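Local coordinates for protein L-iditol 2-dehydrogenase (Clostridium scindens, PDB 4OH1) that probably oxidises polyols such as L-iditol with NAD+, as a zinc-containing member of the medium-chain alcohol dehydrogenase family, at residues Gly78-Val83 / Met90-Gly95. Sequence-based numbering, arbitrary orientation.
Sequences GVIDKV and MGFKVG
Gly95 N gives its hydrogen to Ile80 O at 3.1 Å; the N-H points almost straight at the oxygen (175°), though the donor is tilted 25° from the carbonyl plane. Val94 closes over the same carbonyl, its CG1 3.5 Å from Ile80 O, while CG2, anti to its own carbonyl carbon, lies 3.4 Å from Asp81 O. Ile80 sends its side chain across to the loop: CB sits 3.5 Å from Lys93 O, and CD1 runs on to Phe92 CB at 4.1 Å, the two side chains crossing at about a right angle. Further along the strand, Val83 CG1 meets Phe92 O at 3.6 Å. That oxygen is buried here and has no polar partner in the model. At the other end, Val79 CG1, anti to its backbone N, touches Gly95 C. Strand 75-83 carries a classic beta bulge, in which Asp81 and Lys82 together lie opposite Arg37 of the antiparallel strand 35-44. Helix 85-89 ends in a Schellman motif with Gly91 at positive phi, and the loop then folds back along strand 75-83 and leads into its antiparallel partner, strand 97-100, in the GroES-like domain, with the Phe92 side chain packed on Ile36 of strand 35-44.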
loop_
_atom_site.group_PDB
_atom_site.type_symbol
_atom_site.label_atom_id
_atom_site.label_comp_id
_atom_site.label_asym_id
_atom_site.label_seq_id
_atom_site.Cartn_x
_atom_site.Cartn_y
_atom_site.Cartn_z
ATOM N N GLY A 78 -2.991 7.939 34.162
ATOM C CA GLY A 78 -2.945 8.703 35.374
ATOM C C GLY A 78 -2.440 10.097 35.110
ATOM O O GLY A 78 -2.656 10.642 34.035
ATOM N N VAL A 79 -1.756 10.666 36.111
ATOM C CA VAL A 79 -1.333 12.071 36.079
ATOM C C VAL A 79 0.172 12.113 36.404
ATOM O O VAL A 79 0.654 11.378 37.256
ATOM C CB VAL A 79 -2.151 12.872 37.077
ATOM C CG1 VAL A 79 -1.759 14.289 37.060
ATOM C CG2 VAL A 79 -3.628 12.789 36.727
ATOM N N ILE A 80 0.920 12.947 35.699
ATOM C CA ILE A 80 2.317 13.128 35.980
ATOM C C ILE A 80 2.498 13.701 37.407
ATOM O O ILE A 80 1.872 14.685 37.776
ATOM C CB ILE A 80 2.977 14.042 34.972
ATOM C CG1 ILE A 80 2.922 13.406 33.577
ATOM C CG2 ILE A 80 4.434 14.306 35.377
ATOM C CD1 ILE A 80 3.851 14.031 32.519
ATOM N N ASP A 81 3.353 13.031 38.171
ATOM C CA ASP A 81 3.629 13.338 39.557
ATOM C C ASP A 81 5.010 13.980 39.735
ATOM O O ASP A 81 5.192 14.770 40.630
ATOM C CB ASP A 81 3.627 12.048 40.344
ATOM C CG ASP A 81 3.794 12.270 41.811
ATOM O OD1 ASP A 81 2.871 12.872 42.397
ATOM O OD2 ASP A 81 4.818 11.823 42.381
ATOM N N LYS A 82 5.971 13.648 38.884
ATOM C CA LYS A 82 7.296 14.212 38.959
ATOM C C LYS A 82 8.063 13.938 37.671
ATOM O O LYS A 82 7.927 12.864 37.060
ATOM C CB LYS A 82 8.044 13.573 40.102
ATOM C CG LYS A 82 9.494 13.949 40.191
ATOM C CD LYS A 82 10.060 13.591 41.551
ATOM C CE LYS A 82 11.572 13.907 41.680
ATOM N NZ LYS A 82 12.067 13.318 42.947
ATOM N N VAL A 83 8.852 14.917 37.266
ATOM C CA VAL A 83 9.495 14.964 35.960
ATOM C C VAL A 83 11.026 15.174 36.136
ATOM O O VAL A 83 11.436 16.085 36.805
ATOM C CB VAL A 83 8.915 16.176 35.148
ATOM C CG1 VAL A 83 9.540 16.237 33.777
ATOM C CG2 VAL A 83 7.439 16.050 34.943
HETATM N N MSE A 90 11.513 18.870 27.545
HETATM C CA MSE A 90 10.750 18.405 26.390
HETATM C C MSE A 90 9.258 18.689 26.546
HETATM O O MSE A 90 8.414 18.184 25.779
HETATM C CB MSE A 90 10.961 16.914 26.188
HETATM C CG MSE A 90 12.397 16.570 25.930
HETATM SE SE MSE A 90 12.979 17.031 24.116
HETATM C CE MSE A 90 14.717 17.835 24.616
ATOM N N GLY A 91 8.904 19.460 27.561
ATOM C CA GLY A 91 7.519 19.880 27.734
ATOM C C GLY A 91 6.667 19.077 28.709
ATOM O O GLY A 91 5.490 19.388 28.910
ATOM N N PHE A 92 7.190 18.036 29.340
ATOM C CA PHE A 92 6.310 17.289 30.263
ATOM C C PHE A 92 6.276 18.040 31.583
ATOM O O PHE A 92 7.300 18.539 32.044
ATOM C CB PHE A 92 6.827 15.872 30.469
ATOM C CG PHE A 92 6.839 15.035 29.220
ATOM C CD1 PHE A 92 5.711 14.368 28.813
ATOM C CD2 PHE A 92 7.973 14.918 28.472
ATOM C CE1 PHE A 92 5.722 13.577 27.694
ATOM C CE2 PHE A 92 7.997 14.159 27.340
ATOM C CZ PHE A 92 6.855 13.459 26.946
ATOM N N LYS A 93 5.115 18.101 32.211
ATOM C CA LYS A 93 4.926 18.886 33.405
ATOM C C LYS A 93 4.062 18.109 34.388
ATOM O O LYS A 93 3.157 17.385 33.969
ATOM C CB LYS A 93 4.189 20.204 33.085
ATOM C CG LYS A 93 4.945 21.268 32.266
ATOM C CD LYS A 93 6.213 21.681 32.937
ATOM C CE LYS A 93 7.170 22.246 31.931
ATOM N NZ LYS A 93 6.552 23.425 31.226
ATOM N N VAL A 94 4.320 18.286 35.694
ATOM C CA VAL A 94 3.416 17.771 36.711
ATOM C C VAL A 94 1.978 18.289 36.480
ATOM O O VAL A 94 1.784 19.431 36.104
ATOM C CB VAL A 94 3.869 18.115 38.103
ATOM C CG1 VAL A 94 2.757 17.815 39.162
ATOM C CG2 VAL A 94 5.195 17.420 38.497
ATOM N N GLY A 95 0.979 17.418 36.715
ATOM C CA GLY A 95 -0.431 17.701 36.469
ATOM C C GLY A 95 -0.950 17.218 35.114
ATOM O O GLY A 95 -2.156 17.192 34.895
#